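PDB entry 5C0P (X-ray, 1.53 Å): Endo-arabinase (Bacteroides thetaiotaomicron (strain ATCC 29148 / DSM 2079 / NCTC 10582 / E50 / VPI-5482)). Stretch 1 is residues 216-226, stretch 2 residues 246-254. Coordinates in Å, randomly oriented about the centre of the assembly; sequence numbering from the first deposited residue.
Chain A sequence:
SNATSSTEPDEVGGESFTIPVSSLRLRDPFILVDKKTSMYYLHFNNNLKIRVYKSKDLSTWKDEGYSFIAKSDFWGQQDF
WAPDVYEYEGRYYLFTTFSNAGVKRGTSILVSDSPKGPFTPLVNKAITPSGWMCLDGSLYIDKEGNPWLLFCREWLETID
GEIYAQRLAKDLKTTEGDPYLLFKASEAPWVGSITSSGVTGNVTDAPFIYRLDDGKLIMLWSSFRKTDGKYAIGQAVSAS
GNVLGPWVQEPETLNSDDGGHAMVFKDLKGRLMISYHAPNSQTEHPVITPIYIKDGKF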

ATOM      1  N   LYS A 216      -7.780   2.547 -18.908  1.00 13.41           N
ATOM      2  CA  LYS A 216      -7.155   3.684 -18.237  1.00 11.53           C
ATOM      3  C   LYS A 216      -6.832   3.334 -16.787  1.00 10.53           C
ATOM      4  O   LYS A 216      -7.482   2.478 -16.181  1.00 14.12           O
ATOM      5  N   LEU A 217      -5.806   3.979 -16.246  1.00  9.09           N
ATOM      6  CA  LEU A 217      -5.350   3.685 -14.895  1.00  9.74           C
ATOM      7  C   LEU A 217      -5.565   4.864 -13.974  1.00 11.24           C
ATOM      8  O   LEU A 217      -5.330   6.019 -14.352  1.00 10.51           O
ATOM      9  N   ILE A 218      -6.042   4.566 -12.769  1.00 10.62           N
ATOM     10  CA  ILE A 218      -6.035   5.541 -11.692  1.00  9.13           C
ATOM     11  C   ILE A 218      -5.016   5.113 -10.644  1.00 12.95           C
ATOM     12  O   ILE A 218      -4.984   3.941 -10.236  1.00 11.91           O
HETATM   13  N   MSE A 219      -4.187   6.052 -10.201  1.00 11.11           N
HETATM   14  CA  MSE A 219      -3.329   5.788  -9.053  1.00 12.13           C
HETATM   15  C   MSE A 219      -3.805   6.586  -7.868  1.00 10.29           C
HETATM   16  O   MSE A 219      -4.068   7.786  -7.968  1.00 12.37           O
ATOM     17  N   LEU A 220      -3.949   5.901  -6.743  1.00  7.99           N
ATOM     18  CA  LEU A 220      -4.133   6.579  -5.470  1.00  9.63           C
ATOM     19  C   LEU A 220      -2.787   6.653  -4.770  1.00  8.54           C
ATOM     20  O   LEU A 220      -1.935   5.764  -4.917  1.00 10.50           O
ATOM     21  N   TRP A 221      -2.585   7.723  -4.014  1.00  8.10           N
ATOM     22  CA  TRP A 221      -1.384   7.871  -3.207  1.00  8.67           C
ATOM     23  C   TRP A 221      -1.645   8.927  -2.152  1.00 10.16           C
ATOM     24  O   TRP A 221      -2.645   9.640  -2.225  1.00 10.00           O
ATOM     25  N   SER A 222      -0.758   9.030  -1.167  1.00  8.85           N
ATOM     26  CA  SER A 222      -0.976   9.975  -0.076  1.00  8.66           C
ATOM     27  C   SER A 222       0.162  10.954   0.154  1.00  7.65           C
ATOM     28  O   SER A 222       1.336  10.645  -0.071  1.00  9.45           O
ATOM     29  N   SER A 223      -0.223  12.137   0.626  1.00  8.87           N
ATOM     30  CA  SER A 223       0.698  13.186   1.034  1.00  9.85           C
ATOM     31  C   SER A 223      -0.049  14.129   1.961  1.00 11.37           C
ATOM     32  O   SER A 223      -1.159  13.829   2.390  1.00 11.82           O
ATOM     33  N   PHE A 224       0.554  15.270   2.273  1.00 10.70           N
ATOM     34  CA  PHE A 224      -0.095  16.268   3.121  1.00 10.74           C
ATOM     35  C   PHE A 224      -0.587  17.443   2.288  1.00 14.52           C
ATOM     36  O   PHE A 224       0.066  17.837   1.326  1.00 14.15           O
ATOM     37  N   ARG A 225      -1.743  17.991   2.665  1.00 12.25           N
ATOM     38  CA  ARG A 225      -2.386  19.080   1.922  1.00 15.25           C
ATOM     39  C   ARG A 225      -1.804  20.429   2.284  1.00 14.85           C
ATOM     40  O   ARG A 225      -1.554  20.703   3.460  1.00 16.32           O
ATOM     41  N   LYS A 226      -1.650  21.293   1.286  1.00 12.84           N
ATOM     42  CA  LYS A 226      -1.133  22.638   1.521  1.00 13.74           C
ATOM     43  C   LYS A 226      -2.118  23.551   2.247  1.00 17.77           C
ATOM     44  O   LYS A 226      -1.702  24.452   2.978  1.00 20.15           O
ATOM     45  N   PRO A 246       1.937   9.195 -19.216  1.00 11.09           N
ATOM     46  CA  PRO A 246       2.062  10.265 -18.217  1.00 11.79           C
ATOM     47  C   PRO A 246       0.902  10.288 -17.224  1.00 11.63           C
ATOM     48  O   PRO A 246      -0.260  10.024 -17.560  1.00 12.22           O
ATOM     49  N   TRP A 247       1.249  10.568 -15.975  1.00 10.92           N
ATOM     50  CA  TRP A 247       0.268  10.660 -14.913  1.00 11.34           C
ATOM     51  C   TRP A 247      -0.194  12.107 -14.743  1.00 12.75           C
ATOM     52  O   TRP A 247       0.620  13.024 -14.610  1.00 14.76           O
ATOM     53  N   VAL A 248      -1.505  12.312 -14.774  1.00 11.44           N
ATOM     54  CA  VAL A 248      -2.065  13.646 -14.605  1.00 11.13           C
ATOM     55  C   VAL A 248      -2.714  13.714 -13.226  1.00 13.36           C
ATOM     56  O   VAL A 248      -3.657  12.965 -12.941  1.00 12.07           O
ATOM     57  N   GLN A 249      -2.186  14.585 -12.366  1.00 12.51           N
ATOM     58  CA  GLN A 249      -2.686  14.735 -11.000  1.00 10.56           C
ATOM     59  C   GLN A 249      -4.008  15.489 -10.960  1.00 13.82           C
ATOM     60  O   GLN A 249      -4.153  16.539 -11.590  1.00 13.67           O
ATOM     61  N   GLU A 250      -4.969  14.968 -10.205  1.00 10.86           N
ATOM     62  CA  GLU A 250      -6.200  15.702  -9.962  1.00 14.09           C
ATOM     63  C   GLU A 250      -5.923  16.750  -8.899  1.00 12.70           C
ATOM     64  O   GLU A 250      -5.170  16.502  -7.965  1.00 14.62           O
ATOM     65  N   PRO A 251      -6.524  17.934  -9.048  1.00 13.44           N
ATOM     66  CA  PRO A 251      -6.187  19.051  -8.161  1.00 15.90           C
ATOM     67  C   PRO A 251      -6.785  18.925  -6.763  1.00 17.66           C
ATOM     68  O   PRO A 251      -6.288  19.591  -5.856  1.00 18.49           O
ATOM     69  N   GLU A 252      -7.822  18.107  -6.591  1.00 14.37           N
ATOM     70  CA  GLU A 252      -8.486  17.993  -5.289  1.00 17.05           C
ATOM     71  C   GLU A 252      -8.255  16.619  -4.676  1.00 14.92           C
ATOM     72  O   GLU A 252      -8.242  15.610  -5.393  1.00 14.76           O
ATOM     73  N   THR A 253      -8.091  16.575  -3.356  1.00 14.50           N
ATOM     74  CA  THR A 253      -7.977  15.295  -2.667  1.00 13.24           C
ATOM     75  C   THR A 253      -9.341  14.618  -2.585  1.00 13.86           C
ATOM     76  O   THR A 253     -10.376  15.276  -2.709  1.00 15.34           O
ATOM     77  N   LEU A 254      -9.340  13.305  -2.385  1.00 13.83           N
ATOM     78  CA  LEU A 254     -10.594  12.569  -2.255  1.00 13.75           C
ATOM     79  C   LEU A 254     -11.292  12.898  -0.942  1.00 17.38           C
ATOM     80  O   LEU A 254     -12.512  12.788  -0.837  1.00 17.48           O
TER

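The apolar centre of this contact is one large ring meeting a strand. Trp 247 points toward the strand and, with chi1 m and chi2 near 97°, brings its indole against Leu 217, Ile 218 and Met 219; no other residue here gives up as much surface. Leu 217 (m, t) also points toward the partner, and its CB lies 3.7 Å from CH2 of Trp 247. Met 219, a selenomethionine, points toward the partner and has its CB 3.6 Å from CZ3 of Trp 247; extended through chi1 and chi2 (t, t) and turned at chi3 (m), the side chain leaves CE over one face of the indole. Ile 218, between them, points its side chain away and offers backbone instead, following strand alternation.

Farther along, Leu 220 (m, t) starts away from the partner, yet its end returns: CD2 meets CD2 of Leu 254 (m, p) at 4.1 Å, a light apolar touch.

Polarity enters at Trp 221. Its p rotamer carries the indole edge to Gln 249, whose m, m side chain folds back so that OE1 accepts a hydrogen bond from NE1 of Trp 221 at 3.1 Å, near the ring plane. At the outer edge, the long Arg 225 side chain (m, t, m) brings NH1 within 3.1 Å of OG1 of Thr 253 (p), near the guanidinium plane.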

ATOM      1  CB  LYS A 216      -8.030   4.931 -18.339  1.00 13.35           C
ATOM      2  CG  LYS A 216      -8.244   5.332 -19.782  1.00 14.53           C
ATOM      3  CD  LYS A 216      -9.046   6.614 -19.917  1.00 21.94           C
ATOM      4  CE  LYS A 216      -9.227   6.958 -21.396  1.00 27.38           C
ATOM      5  NZ  LYS A 216      -9.966   8.230 -21.583  1.00 32.58           N
ATOM      6  CB  LEU A 217      -3.862   3.332 -14.885  1.00  9.78           C
ATOM      7  CG  LEU A 217      -3.380   2.302 -15.897  1.00 10.17           C
ATOM      8  CD1 LEU A 217      -1.876   2.127 -15.768  1.00  9.68           C
ATOM      9  CD2 LEU A 217      -4.102   0.996 -15.669  1.00 10.97           C
ATOM     10  CB  ILE A 218      -7.418   5.651 -11.028  1.00 12.18           C
ATOM     11  CG1 ILE A 218      -8.486   5.970 -12.070  1.00 14.78           C
ATOM     12  CG2 ILE A 218      -7.407   6.719  -9.928  1.00 15.02           C
ATOM     13  CD1 ILE A 218      -9.907   5.955 -11.508  1.00 18.92           C
HETATM   14  CB  MSE A 219      -1.855   6.099  -9.306  1.00 13.07           C
HETATM   15  CG  MSE A 219      -0.976   5.688  -8.105  1.00 15.78           C
HETATM   16 SE   MSE A 219       0.802   6.298  -8.301  0.58 18.83          SE
HETATM   17  CE  MSE A 219       1.327   4.991  -9.634  1.00 18.92           C
ATOM     18  CB  LEU A 220      -5.126   5.822  -4.591  1.00 10.37           C
ATOM     19  CG  LEU A 220      -6.530   5.672  -5.177  1.00 11.58           C
ATOM     20  CD1 LEU A 220      -7.393   4.875  -4.205  1.00 15.53           C
ATOM     21  CD2 LEU A 220      -7.155   7.027  -5.462  1.00 13.59           C
ATOM     22  CB  TRP A 221      -0.173   8.230  -4.083  1.00  9.08           C
ATOM     23  CG  TRP A 221      -0.276   9.543  -4.806  1.00  9.24           C
ATOM     24  CD1 TRP A 221      -1.053   9.832  -5.888  1.00 12.63           C
ATOM     25  CD2 TRP A 221       0.461  10.731  -4.508  1.00  8.26           C
ATOM     26  NE1 TRP A 221      -0.858  11.143  -6.275  1.00 12.30           N
ATOM     27  CE2 TRP A 221       0.069  11.712  -5.440  1.00  9.71           C
ATOM     28  CE3 TRP A 221       1.409  11.058  -3.535  1.00  9.85           C
ATOM     29  CZ2 TRP A 221       0.599  13.010  -5.423  1.00 12.04           C
ATOM     30  CZ3 TRP A 221       1.932  12.343  -3.517  1.00 10.62           C
ATOM     31  CH2 TRP A 221       1.530  13.301  -4.460  1.00 11.97           C
ATOM     32  CB  SER A 222      -1.270   9.236   1.228  1.00 10.88           C
ATOM     33  OG  SER A 222      -2.585   8.710   1.214  1.00 11.71           O
ATOM     34  CB  SER A 223       1.245  13.934  -0.190  1.00 11.38           C
ATOM     35  OG  SER A 223       2.403  14.670   0.147  1.00 11.57           O
ATOM     36  CB  PHE A 224       0.861  16.716   4.231  1.00 11.53           C
ATOM     37  CG  PHE A 224       1.161  15.631   5.213  1.00 12.05           C
ATOM     38  CD1 PHE A 224       2.189  14.724   4.978  1.00 13.98           C
ATOM     39  CD2 PHE A 224       0.368  15.470   6.341  1.00 13.24           C
ATOM     40  CE1 PHE A 224       2.442  13.696   5.879  1.00 15.05           C
ATOM     41  CE2 PHE A 224       0.619  14.449   7.246  1.00 15.85           C
ATOM     42  CZ  PHE A 224       1.656  13.561   7.010  1.00 15.08           C
ATOM     43  CB  ARG A 225      -3.881  19.140   2.244  1.00 17.66           C
ATOM     44  CG  ARG A 225      -4.632  17.879   1.947  1.00 24.21           C
ATOM     45  CD  ARG A 225      -6.093  18.171   1.645  1.00 24.27           C
ATOM     46  NE  ARG A 225      -6.834  18.809   2.735  1.00 20.03           N
ATOM     47  CZ  ARG A 225      -8.159  18.904   2.738  1.00 22.41           C
ATOM     48  NH1 ARG A 225      -8.845  18.393   1.724  1.00 22.18           N
ATOM     49  NH2 ARG A 225      -8.801  19.489   3.741  1.00 24.90           N
ATOM     50  CB  LYS A 226      -0.659  23.289   0.217  1.00 18.07           C
ATOM     51  CG  LYS A 226      -1.760  23.662  -0.753  1.00 22.33           C
ATOM     52  CD  LYS A 226      -1.171  24.162  -2.063  1.00 24.11           C
ATOM     53  CE  LYS A 226      -2.263  24.673  -2.987  1.00 30.51           C
ATOM     54  NZ  LYS A 226      -1.744  24.925  -4.359  1.00 31.48           N
ATOM     55  CB  PRO A 246       2.058  11.536 -19.067  1.00 13.06           C
ATOM     56  CG  PRO A 246       1.283  11.166 -20.295  1.00 16.44           C
ATOM     57  CD  PRO A 246       1.646   9.722 -20.561  1.00 13.24           C
ATOM     58  CB  TRP A 247       0.882  10.120 -13.625  1.00 10.88           C
ATOM     59  CG  TRP A 247       1.096   8.645 -13.680  1.00  9.27           C
ATOM     60  CD1 TRP A 247       2.256   7.985 -13.991  1.00  9.91           C
ATOM     61  CD2 TRP A 247       0.112   7.639 -13.442  1.00  9.59           C
ATOM     62  NE1 TRP A 247       2.045   6.625 -13.957  1.00 11.38           N
ATOM     63  CE2 TRP A 247       0.735   6.389 -13.616  1.00 10.24           C
ATOM     64  CE3 TRP A 247      -1.243   7.676 -13.098  1.00 10.16           C
ATOM     65  CZ2 TRP A 247       0.054   5.182 -13.442  1.00  9.97           C
ATOM     66  CZ3 TRP A 247      -1.922   6.476 -12.931  1.00  9.82           C
ATOM     67  CH2 TRP A 247      -1.274   5.249 -13.101  1.00  9.45           C
ATOM     68  CB  VAL A 248      -3.097  13.971 -15.704  1.00 15.37           C
ATOM     69  CG1 VAL A 248      -3.788  15.308 -15.427  1.00 15.49           C
ATOM     70  CG2 VAL A 248      -2.430  13.983 -17.089  1.00 14.68           C
ATOM     71  CB  GLN A 249      -1.671  15.489 -10.139  1.00 10.97           C
ATOM     72  CG  GLN A 249      -0.260  14.907 -10.178  1.00 12.52           C
ATOM     73  CD  GLN A 249      -0.175  13.545  -9.531  1.00 15.01           C
ATOM     74  OE1 GLN A 249      -0.934  13.224  -8.611  1.00 13.98           O
ATOM     75  NE2 GLN A 249       0.762  12.724 -10.007  1.00 13.21           N
ATOM     76  CB  GLU A 250      -7.309  14.756  -9.517  1.00 14.96           C
ATOM     77  CG  GLU A 250      -7.931  13.992 -10.658  1.00 13.18           C
ATOM     78  CD  GLU A 250      -8.616  14.907 -11.648  1.00 18.44           C
ATOM     79  OE1 GLU A 250      -9.525  15.663 -11.241  1.00 20.35           O
ATOM     80  OE2 GLU A 250      -8.243  14.883 -12.837  1.00 19.95           O
ATOM     81  CB  PRO A 251      -6.777  20.269  -8.885  1.00 14.53           C
ATOM     82  CG  PRO A 251      -7.857  19.699  -9.772  1.00 17.61           C
ATOM     83  CD  PRO A 251      -7.342  18.359 -10.200  1.00 14.06           C
ATOM     84  CB  GLU A 252      -9.993  18.242  -5.411  1.00 20.18           C
ATOM     85  CG  GLU A 252     -10.377  19.503  -6.179  1.00 26.63           C
ATOM     86  CD  GLU A 252      -9.927  20.785  -5.499  1.00 39.65           C
ATOM     87  OE1 GLU A 252      -9.678  20.764  -4.273  1.00 46.85           O
ATOM     88  OE2 GLU A 252      -9.827  21.821  -6.193  1.00 43.44           O
ATOM     89  CB  THR A 253      -7.377  15.441  -1.252  1.00 14.96           C
ATOM     90  OG1 THR A 253      -8.240  16.234  -0.433  1.00 14.67           O
ATOM     91  CG2 THR A 253      -6.012  16.106  -1.319  1.00 16.92           C
ATOM     92  CB  LEU A 254     -10.348  11.065  -2.307  1.00 14.93           C
ATOM     93  CG  LEU A 254     -10.330  10.347  -3.655  1.00 20.93           C
ATOM     94  CD1 LEU A 254      -9.258  10.888  -4.562  1.00 25.51           C
ATOM     95  CD2 LEU A 254     -10.144   8.863  -3.434  1.00 17.37           C
TER